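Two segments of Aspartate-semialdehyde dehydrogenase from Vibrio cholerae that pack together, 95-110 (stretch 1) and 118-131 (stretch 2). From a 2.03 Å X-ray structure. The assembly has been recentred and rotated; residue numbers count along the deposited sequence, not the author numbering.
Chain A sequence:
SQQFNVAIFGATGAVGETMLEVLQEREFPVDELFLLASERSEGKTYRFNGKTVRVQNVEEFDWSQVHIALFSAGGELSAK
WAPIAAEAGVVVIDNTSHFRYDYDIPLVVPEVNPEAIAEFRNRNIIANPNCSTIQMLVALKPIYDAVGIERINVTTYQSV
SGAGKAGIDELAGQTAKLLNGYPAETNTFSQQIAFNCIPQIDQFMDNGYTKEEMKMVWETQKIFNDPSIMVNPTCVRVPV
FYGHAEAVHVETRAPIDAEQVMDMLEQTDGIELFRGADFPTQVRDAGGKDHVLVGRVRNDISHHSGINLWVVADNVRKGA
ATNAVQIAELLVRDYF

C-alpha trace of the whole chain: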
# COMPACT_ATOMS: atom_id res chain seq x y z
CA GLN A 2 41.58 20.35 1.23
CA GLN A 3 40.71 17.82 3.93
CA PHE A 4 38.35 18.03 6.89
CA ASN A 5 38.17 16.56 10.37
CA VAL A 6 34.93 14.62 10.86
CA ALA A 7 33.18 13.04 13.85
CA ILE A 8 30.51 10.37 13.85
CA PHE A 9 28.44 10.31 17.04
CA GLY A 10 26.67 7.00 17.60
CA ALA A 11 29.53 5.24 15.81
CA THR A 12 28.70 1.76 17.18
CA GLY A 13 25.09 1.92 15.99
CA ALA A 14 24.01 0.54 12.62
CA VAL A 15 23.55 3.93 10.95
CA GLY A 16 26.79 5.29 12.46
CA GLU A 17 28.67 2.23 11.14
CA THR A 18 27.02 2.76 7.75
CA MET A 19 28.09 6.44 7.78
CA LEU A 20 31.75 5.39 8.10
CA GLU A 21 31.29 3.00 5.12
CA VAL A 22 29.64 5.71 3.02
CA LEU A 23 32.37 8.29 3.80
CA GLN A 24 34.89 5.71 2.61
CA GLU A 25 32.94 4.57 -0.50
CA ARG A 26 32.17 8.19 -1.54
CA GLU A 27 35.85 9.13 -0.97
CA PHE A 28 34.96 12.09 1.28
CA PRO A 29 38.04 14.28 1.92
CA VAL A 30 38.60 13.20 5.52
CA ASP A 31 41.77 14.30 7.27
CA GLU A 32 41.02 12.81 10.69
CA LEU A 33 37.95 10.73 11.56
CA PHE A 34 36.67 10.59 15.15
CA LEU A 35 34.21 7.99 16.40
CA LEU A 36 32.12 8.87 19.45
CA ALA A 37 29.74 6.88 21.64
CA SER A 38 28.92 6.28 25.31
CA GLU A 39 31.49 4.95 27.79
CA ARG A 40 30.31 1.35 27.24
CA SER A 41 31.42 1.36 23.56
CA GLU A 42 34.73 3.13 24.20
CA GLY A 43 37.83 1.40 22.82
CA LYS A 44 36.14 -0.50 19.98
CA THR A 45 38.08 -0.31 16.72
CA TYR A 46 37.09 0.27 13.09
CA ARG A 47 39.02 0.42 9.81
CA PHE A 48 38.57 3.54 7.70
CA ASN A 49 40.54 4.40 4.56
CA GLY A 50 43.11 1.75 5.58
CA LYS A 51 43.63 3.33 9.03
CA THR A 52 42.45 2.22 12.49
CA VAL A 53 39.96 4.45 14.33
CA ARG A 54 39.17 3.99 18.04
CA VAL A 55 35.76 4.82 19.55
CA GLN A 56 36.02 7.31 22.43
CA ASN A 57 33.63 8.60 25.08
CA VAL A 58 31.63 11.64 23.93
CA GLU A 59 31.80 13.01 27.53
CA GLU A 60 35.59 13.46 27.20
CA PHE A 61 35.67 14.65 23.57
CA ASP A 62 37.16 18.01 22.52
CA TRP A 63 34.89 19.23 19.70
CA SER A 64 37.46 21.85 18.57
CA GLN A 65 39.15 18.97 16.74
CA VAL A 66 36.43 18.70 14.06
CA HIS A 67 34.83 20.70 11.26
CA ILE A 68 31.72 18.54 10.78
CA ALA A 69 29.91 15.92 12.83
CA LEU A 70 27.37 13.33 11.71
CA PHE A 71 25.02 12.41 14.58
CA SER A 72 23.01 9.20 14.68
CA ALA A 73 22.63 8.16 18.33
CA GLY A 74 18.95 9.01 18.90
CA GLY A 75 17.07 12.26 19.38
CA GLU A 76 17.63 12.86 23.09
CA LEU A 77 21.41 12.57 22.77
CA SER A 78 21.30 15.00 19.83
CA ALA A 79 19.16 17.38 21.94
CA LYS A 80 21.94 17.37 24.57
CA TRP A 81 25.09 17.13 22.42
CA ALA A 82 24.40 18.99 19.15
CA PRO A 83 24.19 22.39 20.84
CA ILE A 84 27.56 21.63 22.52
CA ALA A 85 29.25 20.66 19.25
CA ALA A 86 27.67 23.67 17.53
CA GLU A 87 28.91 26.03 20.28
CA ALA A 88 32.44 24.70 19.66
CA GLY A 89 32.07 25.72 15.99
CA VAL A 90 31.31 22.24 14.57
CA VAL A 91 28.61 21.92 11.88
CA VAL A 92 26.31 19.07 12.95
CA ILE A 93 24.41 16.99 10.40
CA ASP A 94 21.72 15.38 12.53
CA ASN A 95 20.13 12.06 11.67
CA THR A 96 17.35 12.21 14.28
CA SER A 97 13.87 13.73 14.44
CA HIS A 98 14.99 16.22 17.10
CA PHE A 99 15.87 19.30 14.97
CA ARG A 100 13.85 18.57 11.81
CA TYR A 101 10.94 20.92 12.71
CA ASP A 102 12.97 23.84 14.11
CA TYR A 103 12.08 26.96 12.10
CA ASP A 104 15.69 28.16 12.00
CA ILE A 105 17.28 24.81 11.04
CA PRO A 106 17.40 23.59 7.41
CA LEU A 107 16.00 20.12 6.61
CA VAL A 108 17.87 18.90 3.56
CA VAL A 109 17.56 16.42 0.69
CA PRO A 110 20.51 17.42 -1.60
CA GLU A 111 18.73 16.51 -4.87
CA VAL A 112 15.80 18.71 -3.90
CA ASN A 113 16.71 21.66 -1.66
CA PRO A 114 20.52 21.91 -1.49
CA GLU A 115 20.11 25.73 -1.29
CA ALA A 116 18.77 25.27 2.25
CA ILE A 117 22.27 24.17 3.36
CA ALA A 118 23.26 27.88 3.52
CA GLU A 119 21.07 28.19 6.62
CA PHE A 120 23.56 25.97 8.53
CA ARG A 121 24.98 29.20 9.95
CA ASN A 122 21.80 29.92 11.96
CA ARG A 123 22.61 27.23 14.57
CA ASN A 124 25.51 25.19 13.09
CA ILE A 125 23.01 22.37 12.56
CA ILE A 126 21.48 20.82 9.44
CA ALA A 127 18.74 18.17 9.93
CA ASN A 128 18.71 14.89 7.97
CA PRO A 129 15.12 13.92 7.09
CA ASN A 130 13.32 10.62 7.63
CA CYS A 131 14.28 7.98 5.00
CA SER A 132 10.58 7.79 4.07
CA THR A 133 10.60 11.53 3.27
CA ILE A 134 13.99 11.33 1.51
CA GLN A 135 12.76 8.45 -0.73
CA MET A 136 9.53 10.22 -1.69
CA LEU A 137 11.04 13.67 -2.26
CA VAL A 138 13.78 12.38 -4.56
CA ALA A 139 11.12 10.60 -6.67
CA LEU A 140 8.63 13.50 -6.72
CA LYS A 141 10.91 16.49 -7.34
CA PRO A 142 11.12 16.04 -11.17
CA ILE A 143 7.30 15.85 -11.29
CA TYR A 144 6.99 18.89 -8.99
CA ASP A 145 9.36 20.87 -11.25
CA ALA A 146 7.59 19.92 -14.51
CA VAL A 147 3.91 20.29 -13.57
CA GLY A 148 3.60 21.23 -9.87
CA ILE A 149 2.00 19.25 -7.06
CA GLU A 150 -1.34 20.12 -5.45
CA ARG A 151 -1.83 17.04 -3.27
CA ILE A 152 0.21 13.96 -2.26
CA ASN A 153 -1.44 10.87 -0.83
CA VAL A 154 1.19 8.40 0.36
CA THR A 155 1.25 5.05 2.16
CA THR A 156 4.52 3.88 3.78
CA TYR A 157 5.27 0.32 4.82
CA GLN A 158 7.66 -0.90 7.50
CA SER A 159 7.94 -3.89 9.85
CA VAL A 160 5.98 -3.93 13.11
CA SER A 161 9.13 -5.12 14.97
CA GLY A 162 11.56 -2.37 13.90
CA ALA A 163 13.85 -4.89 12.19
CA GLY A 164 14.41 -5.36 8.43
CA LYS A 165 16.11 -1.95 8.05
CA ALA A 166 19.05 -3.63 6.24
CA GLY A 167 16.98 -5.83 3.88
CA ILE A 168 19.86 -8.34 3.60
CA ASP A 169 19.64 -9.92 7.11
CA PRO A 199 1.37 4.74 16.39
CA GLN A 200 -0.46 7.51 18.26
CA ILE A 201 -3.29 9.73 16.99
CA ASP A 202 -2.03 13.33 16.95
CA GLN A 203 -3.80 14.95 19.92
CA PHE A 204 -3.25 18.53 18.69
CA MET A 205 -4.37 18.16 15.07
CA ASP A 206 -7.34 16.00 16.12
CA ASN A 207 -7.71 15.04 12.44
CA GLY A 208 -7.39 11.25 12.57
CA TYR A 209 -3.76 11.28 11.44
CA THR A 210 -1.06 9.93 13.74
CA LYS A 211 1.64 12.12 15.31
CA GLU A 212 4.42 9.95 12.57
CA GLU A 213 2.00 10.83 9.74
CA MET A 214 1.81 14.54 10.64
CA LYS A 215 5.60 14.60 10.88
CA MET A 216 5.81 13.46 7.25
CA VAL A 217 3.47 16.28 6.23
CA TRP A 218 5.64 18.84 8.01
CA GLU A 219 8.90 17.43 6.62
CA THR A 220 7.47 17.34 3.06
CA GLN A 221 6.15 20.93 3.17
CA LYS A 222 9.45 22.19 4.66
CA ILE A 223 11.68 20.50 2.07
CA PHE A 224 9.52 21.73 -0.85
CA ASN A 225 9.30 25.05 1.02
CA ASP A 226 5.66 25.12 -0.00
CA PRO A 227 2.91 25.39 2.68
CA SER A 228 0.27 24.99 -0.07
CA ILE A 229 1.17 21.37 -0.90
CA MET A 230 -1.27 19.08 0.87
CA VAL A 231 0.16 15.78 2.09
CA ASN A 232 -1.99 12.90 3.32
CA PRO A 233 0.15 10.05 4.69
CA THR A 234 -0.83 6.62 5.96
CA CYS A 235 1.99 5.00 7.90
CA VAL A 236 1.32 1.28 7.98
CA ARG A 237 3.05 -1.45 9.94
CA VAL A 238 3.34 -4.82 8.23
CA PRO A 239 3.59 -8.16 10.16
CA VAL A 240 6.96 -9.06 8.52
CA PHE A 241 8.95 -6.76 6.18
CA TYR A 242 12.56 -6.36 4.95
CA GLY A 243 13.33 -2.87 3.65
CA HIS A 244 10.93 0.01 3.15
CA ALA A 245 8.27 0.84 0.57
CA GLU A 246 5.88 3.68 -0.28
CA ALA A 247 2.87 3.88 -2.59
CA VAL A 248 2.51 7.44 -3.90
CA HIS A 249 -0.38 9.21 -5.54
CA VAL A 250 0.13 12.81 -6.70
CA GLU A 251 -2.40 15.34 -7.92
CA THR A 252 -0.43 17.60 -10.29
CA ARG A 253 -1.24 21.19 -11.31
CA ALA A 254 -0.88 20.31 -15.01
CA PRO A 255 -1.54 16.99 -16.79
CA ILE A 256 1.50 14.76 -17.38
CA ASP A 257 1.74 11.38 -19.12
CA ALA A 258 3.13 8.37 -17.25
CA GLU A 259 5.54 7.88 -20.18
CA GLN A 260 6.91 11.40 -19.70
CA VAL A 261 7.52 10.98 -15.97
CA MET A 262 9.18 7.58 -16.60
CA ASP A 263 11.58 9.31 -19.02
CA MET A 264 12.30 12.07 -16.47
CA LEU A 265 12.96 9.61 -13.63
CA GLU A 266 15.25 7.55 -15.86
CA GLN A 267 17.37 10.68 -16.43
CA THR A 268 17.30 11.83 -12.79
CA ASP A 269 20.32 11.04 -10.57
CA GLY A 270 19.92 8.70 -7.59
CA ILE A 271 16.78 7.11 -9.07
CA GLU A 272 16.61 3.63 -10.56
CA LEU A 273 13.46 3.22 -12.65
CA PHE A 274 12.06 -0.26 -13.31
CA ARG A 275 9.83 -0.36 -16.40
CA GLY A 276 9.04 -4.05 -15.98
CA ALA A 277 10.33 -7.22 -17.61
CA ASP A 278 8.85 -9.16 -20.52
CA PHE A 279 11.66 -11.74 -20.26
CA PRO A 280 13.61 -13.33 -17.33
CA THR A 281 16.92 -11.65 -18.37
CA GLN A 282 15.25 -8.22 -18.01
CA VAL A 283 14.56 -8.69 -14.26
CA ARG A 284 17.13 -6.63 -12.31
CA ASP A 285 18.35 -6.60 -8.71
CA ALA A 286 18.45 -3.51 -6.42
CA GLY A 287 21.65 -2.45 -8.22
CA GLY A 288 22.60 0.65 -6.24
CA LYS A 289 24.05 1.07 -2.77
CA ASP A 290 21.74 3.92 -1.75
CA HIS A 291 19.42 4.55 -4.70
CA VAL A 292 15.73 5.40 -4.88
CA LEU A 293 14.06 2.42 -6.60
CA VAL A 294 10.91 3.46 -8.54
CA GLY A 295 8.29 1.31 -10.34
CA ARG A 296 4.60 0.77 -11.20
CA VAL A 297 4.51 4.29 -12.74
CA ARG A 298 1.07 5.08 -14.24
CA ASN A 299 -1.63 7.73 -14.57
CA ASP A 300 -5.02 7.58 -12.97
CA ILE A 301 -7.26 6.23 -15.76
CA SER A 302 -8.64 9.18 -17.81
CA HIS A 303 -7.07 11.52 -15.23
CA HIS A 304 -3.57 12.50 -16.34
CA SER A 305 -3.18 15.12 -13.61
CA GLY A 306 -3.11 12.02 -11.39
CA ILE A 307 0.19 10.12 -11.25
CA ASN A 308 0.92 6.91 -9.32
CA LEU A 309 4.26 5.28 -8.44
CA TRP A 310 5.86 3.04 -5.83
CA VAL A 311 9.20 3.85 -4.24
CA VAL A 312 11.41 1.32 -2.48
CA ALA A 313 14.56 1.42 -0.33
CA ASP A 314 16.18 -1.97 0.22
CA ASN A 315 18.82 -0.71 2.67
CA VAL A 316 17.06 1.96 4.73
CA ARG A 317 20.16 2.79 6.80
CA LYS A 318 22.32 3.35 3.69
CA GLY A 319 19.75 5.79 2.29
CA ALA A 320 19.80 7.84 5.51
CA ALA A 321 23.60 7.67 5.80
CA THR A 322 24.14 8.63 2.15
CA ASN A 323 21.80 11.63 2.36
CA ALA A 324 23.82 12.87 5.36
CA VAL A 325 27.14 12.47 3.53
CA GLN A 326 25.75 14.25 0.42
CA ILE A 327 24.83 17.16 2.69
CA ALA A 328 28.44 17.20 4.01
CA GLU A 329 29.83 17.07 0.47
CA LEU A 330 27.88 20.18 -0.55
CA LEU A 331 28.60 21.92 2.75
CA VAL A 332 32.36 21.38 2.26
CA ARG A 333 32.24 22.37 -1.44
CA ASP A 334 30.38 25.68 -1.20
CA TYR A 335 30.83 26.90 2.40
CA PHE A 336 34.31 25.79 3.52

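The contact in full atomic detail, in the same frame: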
# COMPACT_ATOMS: atom_id res chain seq x y z
N ASN A 95 21.04 13.10 12.13
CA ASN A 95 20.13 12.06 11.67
C ASN A 95 19.22 11.59 12.79
O ASN A 95 19.23 10.41 13.17
CB ASN A 95 20.90 10.90 11.04
CG ASN A 95 19.98 9.84 10.46
OD1 ASN A 95 19.15 10.13 9.61
ND2 ASN A 95 20.10 8.62 10.95
N THR A 96 18.45 12.53 13.35
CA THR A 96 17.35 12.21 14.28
C THR A 96 16.15 13.08 13.93
O THR A 96 16.25 13.97 13.08
CB THR A 96 17.74 12.41 15.79
OG1 THR A 96 17.66 13.80 16.14
CG2 THR A 96 19.15 11.92 16.08
N SER A 97 15.03 12.84 14.60
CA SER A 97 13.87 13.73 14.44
C SER A 97 14.02 15.03 15.22
O SER A 97 13.27 15.98 14.98
CB SER A 97 12.58 13.02 14.87
OG SER A 97 12.71 12.62 16.22
N HIS A 98 14.99 15.10 16.13
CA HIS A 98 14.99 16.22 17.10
C HIS A 98 14.93 17.62 16.50
O HIS A 98 14.08 18.42 16.92
CB HIS A 98 16.10 16.13 18.16
CG HIS A 98 15.99 17.20 19.21
ND1 HIS A 98 15.02 17.19 20.18
CD2 HIS A 98 16.70 18.34 19.39
CE1 HIS A 98 15.11 18.29 20.91
NE2 HIS A 98 16.13 19.00 20.46
N PHE A 99 15.80 17.92 15.53
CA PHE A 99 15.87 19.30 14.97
C PHE A 99 15.16 19.51 13.64
O PHE A 99 15.24 20.60 13.06
CB PHE A 99 17.33 19.74 14.81
CG PHE A 99 18.07 19.86 16.09
CD1 PHE A 99 17.88 20.95 16.92
CD2 PHE A 99 19.00 18.89 16.46
CE1 PHE A 99 18.58 21.06 18.13
CE2 PHE A 99 19.71 18.99 17.65
CZ PHE A 99 19.50 20.07 18.49
N ARG A 100 14.46 18.49 13.15
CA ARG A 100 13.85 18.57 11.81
C ARG A 100 12.80 19.67 11.67
O ARG A 100 12.59 20.17 10.58
CB ARG A 100 13.22 17.23 11.40
CG ARG A 100 14.19 16.06 11.28
CD ARG A 100 13.50 14.82 10.75
NE ARG A 100 14.44 13.70 10.71
CZ ARG A 100 14.13 12.44 10.98
NH1 ARG A 100 12.88 12.11 11.30
NH2 ARG A 100 15.07 11.51 10.92
N TYR A 101 12.13 20.03 12.77
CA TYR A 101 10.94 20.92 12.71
C TYR A 101 11.26 22.32 13.23
O TYR A 101 10.39 23.19 13.23
CB TYR A 101 9.73 20.26 13.44
CG TYR A 101 9.65 18.80 13.07
CD1 TYR A 101 10.20 17.82 13.91
CD2 TYR A 101 9.10 18.40 11.85
CE1 TYR A 101 10.18 16.48 13.54
CE2 TYR A 101 9.09 17.06 11.47
CZ TYR A 101 9.63 16.11 12.32
OH TYR A 101 9.63 14.78 11.95
N ASP A 102 12.50 22.53 13.65
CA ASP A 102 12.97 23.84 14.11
C ASP A 102 12.98 24.84 12.95
O ASP A 102 13.62 24.60 11.93
CB ASP A 102 14.35 23.75 14.77
CG ASP A 102 14.30 23.08 16.14
OD1 ASP A 102 14.21 21.84 16.17
OD2 ASP A 102 14.35 23.78 17.18
N TYR A 103 12.26 25.94 13.14
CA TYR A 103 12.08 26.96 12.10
C TYR A 103 13.40 27.44 11.50
O TYR A 103 13.50 27.64 10.30
CB TYR A 103 11.31 28.14 12.69
CG TYR A 103 11.07 29.29 11.72
CD1 TYR A 103 10.20 29.16 10.66
CD2 TYR A 103 11.72 30.52 11.91
CE1 TYR A 103 9.97 30.22 9.78
CE2 TYR A 103 11.50 31.58 11.04
CZ TYR A 103 10.62 31.42 9.98
OH TYR A 103 10.39 32.47 9.12
N ASP A 104 14.39 27.60 12.36
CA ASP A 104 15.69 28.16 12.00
C ASP A 104 16.72 27.14 11.48
O ASP A 104 17.85 27.52 11.14
CB ASP A 104 16.26 28.94 13.19
CG ASP A 104 16.20 28.14 14.53
OD1 ASP A 104 15.38 27.21 14.72
OD2 ASP A 104 16.99 28.51 15.43
N ILE A 105 16.34 25.87 11.41
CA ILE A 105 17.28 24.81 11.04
C ILE A 105 16.84 24.19 9.71
O ILE A 105 15.69 23.75 9.60
CB ILE A 105 17.41 23.74 12.16
CG1 ILE A 105 18.05 24.39 13.41
CG2 ILE A 105 18.20 22.49 11.66
CD1 ILE A 105 18.16 23.49 14.66
N PRO A 106 17.74 24.18 8.70
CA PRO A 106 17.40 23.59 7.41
C PRO A 106 17.22 22.07 7.48
O PRO A 106 17.96 21.39 8.20
CB PRO A 106 18.62 23.93 6.54
CG PRO A 106 19.75 24.04 7.51
CD PRO A 106 19.13 24.69 8.72
N LEU A 107 16.25 21.56 6.73
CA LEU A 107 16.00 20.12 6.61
C LEU A 107 16.25 19.73 5.16
O LEU A 107 15.49 20.12 4.28
CB LEU A 107 14.55 19.80 6.99
CG LEU A 107 14.02 18.37 6.82
CD1 LEU A 107 14.74 17.44 7.81
CD2 LEU A 107 12.50 18.32 7.03
N VAL A 108 17.29 18.94 4.91
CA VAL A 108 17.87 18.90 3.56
C VAL A 108 17.87 17.53 2.88
O VAL A 108 18.34 16.55 3.44
CB VAL A 108 19.31 19.51 3.55
CG1 VAL A 108 19.94 19.39 2.18
CG2 VAL A 108 19.26 20.98 4.01
N VAL A 109 17.33 17.50 1.66
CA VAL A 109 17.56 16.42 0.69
C VAL A 109 18.33 17.07 -0.48
O VAL A 109 17.77 17.90 -1.21
CB VAL A 109 16.22 15.85 0.14
CG1 VAL A 109 16.47 14.85 -1.01
CG2 VAL A 109 15.40 15.20 1.27
N PRO A 110 19.63 16.74 -0.63
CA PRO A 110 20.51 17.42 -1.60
C PRO A 110 20.05 17.45 -3.06
O PRO A 110 20.43 18.36 -3.77
CB PRO A 110 21.84 16.68 -1.45
CG PRO A 110 21.82 16.16 -0.07
CD PRO A 110 20.39 15.76 0.16
N ALA A 118 22.70 26.57 3.16
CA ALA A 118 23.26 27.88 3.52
C ALA A 118 22.83 28.31 4.91
O ALA A 118 23.57 29.02 5.61
CB ALA A 118 22.83 28.94 2.49
N GLU A 119 21.63 27.87 5.30
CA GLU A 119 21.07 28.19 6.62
C GLU A 119 21.75 27.43 7.77
O GLU A 119 21.32 27.56 8.92
CB GLU A 119 19.56 27.94 6.64
CG GLU A 119 18.76 28.72 5.61
CD GLU A 119 18.52 30.18 5.98
OE1 GLU A 119 18.90 30.62 7.08
OE2 GLU A 119 17.93 30.91 5.14
N PHE A 120 22.81 26.67 7.48
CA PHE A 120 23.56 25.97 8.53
C PHE A 120 24.12 26.97 9.53
O PHE A 120 24.34 26.64 10.69
CB PHE A 120 24.70 25.12 7.95
CG PHE A 120 25.96 25.91 7.62
CD1 PHE A 120 26.97 26.07 8.57
CD2 PHE A 120 26.13 26.48 6.37
CE1 PHE A 120 28.13 26.79 8.28
CE2 PHE A 120 27.29 27.21 6.06
CZ PHE A 120 28.29 27.36 7.02
N ARG A 121 24.34 28.21 9.08
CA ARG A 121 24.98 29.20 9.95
C ARG A 121 24.06 29.78 11.04
O ARG A 121 24.54 30.43 11.97
CB ARG A 121 25.69 30.29 9.14
CG ARG A 121 24.82 31.18 8.28
CD ARG A 121 25.66 32.38 7.80
NE ARG A 121 25.06 33.15 6.70
CZ ARG A 121 25.46 34.38 6.35
NH1 ARG A 121 24.88 35.01 5.34
NH2 ARG A 121 26.45 34.98 7.02
N ASN A 122 22.76 29.54 10.92
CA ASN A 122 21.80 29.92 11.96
C ASN A 122 22.13 29.31 13.33
O ASN A 122 22.11 30.02 14.34
CB ASN A 122 20.37 29.54 11.55
CG ASN A 122 19.85 30.36 10.38
OD1 ASN A 122 20.46 31.37 9.98
ND2 ASN A 122 18.72 29.93 9.81
N ARG A 123 22.45 28.01 13.34
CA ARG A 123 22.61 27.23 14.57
C ARG A 123 23.78 26.24 14.50
O ARG A 123 24.04 25.51 15.46
CB ARG A 123 21.32 26.44 14.86
CG ARG A 123 20.16 27.30 15.38
CD ARG A 123 19.96 27.12 16.91
NE ARG A 123 18.69 26.44 17.25
CZ ARG A 123 18.56 25.43 18.11
NH1 ARG A 123 19.61 24.95 18.74
NH2 ARG A 123 17.36 24.89 18.36
N ASN A 124 24.47 26.20 13.35
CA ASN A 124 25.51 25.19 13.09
C ASN A 124 24.93 23.78 13.11
O ASN A 124 25.60 22.81 13.49
CB ASN A 124 26.70 25.32 14.05
CG ASN A 124 27.63 26.48 13.68
OD1 ASN A 124 27.50 27.11 12.62
ND2 ASN A 124 28.57 26.79 14.58
N ILE A 125 23.67 23.66 12.68
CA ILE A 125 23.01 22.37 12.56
C ILE A 125 22.22 22.32 11.26
O ILE A 125 21.57 23.31 10.88
CB ILE A 125 22.06 22.07 13.76
CG1 ILE A 125 22.79 22.19 15.11
CG2 ILE A 125 21.47 20.66 13.65
CD1 ILE A 125 21.85 22.36 16.29
N ILE A 126 22.32 21.17 10.58
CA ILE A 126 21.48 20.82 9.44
C ILE A 126 20.80 19.49 9.80
O ILE A 126 21.45 18.59 10.30
CB ILE A 126 22.32 20.60 8.14
CG1 ILE A 126 23.19 21.82 7.83
CG2 ILE A 126 21.41 20.28 6.96
CD1 ILE A 126 24.36 21.53 6.86
N ALA A 127 19.50 19.37 9.55
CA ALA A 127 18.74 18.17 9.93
C ALA A 127 18.62 17.23 8.73
O ALA A 127 18.33 17.69 7.62
CB ALA A 127 17.37 18.57 10.43
N ASN A 128 18.86 15.94 8.97
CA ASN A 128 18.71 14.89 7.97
C ASN A 128 17.27 14.41 8.09
O ASN A 128 16.83 14.11 9.20
CB ASN A 128 19.67 13.73 8.29
CG ASN A 128 20.01 12.84 7.08
OD1 ASN A 128 19.96 11.60 7.16
ND2 ASN A 128 20.40 13.46 5.98
N PRO A 129 16.51 14.37 6.97
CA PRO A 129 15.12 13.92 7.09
C PRO A 129 14.96 12.41 7.28
O PRO A 129 15.92 11.65 7.20
CB PRO A 129 14.47 14.35 5.75
CG PRO A 129 15.47 15.24 5.08
CD PRO A 129 16.82 14.75 5.59
N ASN A 130 13.71 12.01 7.54
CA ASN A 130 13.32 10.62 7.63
C ASN A 130 13.54 9.95 6.28
O ASN A 130 13.26 10.56 5.24
CB ASN A 130 11.84 10.59 8.02
CG ASN A 130 11.41 9.24 8.54
OD1 ASN A 130 11.33 8.28 7.78
ND2 ASN A 130 11.12 9.16 9.84
N CYS A 131 14.04 8.71 6.27
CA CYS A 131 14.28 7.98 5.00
C CYS A 131 13.03 7.90 4.14
O CYS A 131 13.12 8.01 2.92
CB CYS A 131 14.89 6.58 5.22
SG CYS A 131 15.61 5.79 3.69
O HOH W 1 14.67 26.45 17.15

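How do the two backbones meet? Stretch 1 forms no regular helix or strand; three type I turns, Ser97 to Arg100, Phe99 to Asp102 and Asp102 to Ile105, fold its first part before it runs out extended from Ile105 to Val109. There it lies beside the short strand 125-127 of stretch 2. A single beta bridge joins Leu107 to Ala127, and two hydrogen bonds to the same alanine make it: Ala127 N gives to Pro106 O at 2.9 Å, and Val108 N gives to Ala127 O at 3.2 Å. Proline has no N-H to offer, but its carbonyl is free to accept. Between these bonds, Leu107 CA sits 3.5 Å from Ala127 O in a CA-H...O contact.

Which apolar side chains close around this bridge? The methyl of Ala127 points toward stretch 1 and meets Leu107 CD1 (3.9 Å from Ala127 CB) and Ile105 CG2 (4.2 Å from Ala127 CB), and it also approaches the backbone of Arg100, with CB 3.8 Å from Arg100 CA; a small side chain fits so close a place. Val108 CG2 meets Ile126 CG2 at 3.7 Å, while Pro106 CG lies 4.1 Å from Ile126 CG1. Farther along, the ring of Pro129 is touched at CG by Leu107 CD1 (3.6 Å) and Val109 CG2 (3.8 Å). Ile125 CD1 rests over the face of the Phe99 ring, 4.0 Å from its centroid, a CH-pi contact between buried residues.

What does Arg100 do among these buried groups? Its extended side chain, with chi2 and chi3 both t, carries the guanidinium to stretch 2, where NE donates to Asn128 O at 2.9 Å. That carbonyl lies at the guanidinium edge, where the N-H groups point, while Pro129 C and Asn130 N lie over one face. Arg100 NH1 is satisfied elsewhere in the structure.

How is the more open end fastened? Charge does much of the work here. Arg123 reaches two acids of stretch 1, with NE 3.2 Å from Asp104 OD2 in a hydrogen-bonded salt bridge and NH2 3.4 Å from Asp102 OD2 in a second. Both carboxylate oxygens lie near the guanidinium plane, leaving a face for Ile105 CD1, 4.0 Å from Arg123 NE. The oxygen of water 1 lies 2.7 Å from Asp102 OD2 and 2.6 Å from Asp104 OD1 and donates to both. Nearby, Asn122 ND2 donates across the contact to Asp104 O at 2.9 Å, and within its own stretch to Glu119 OE1 at 2.8 Å, which helps hold the amide in place.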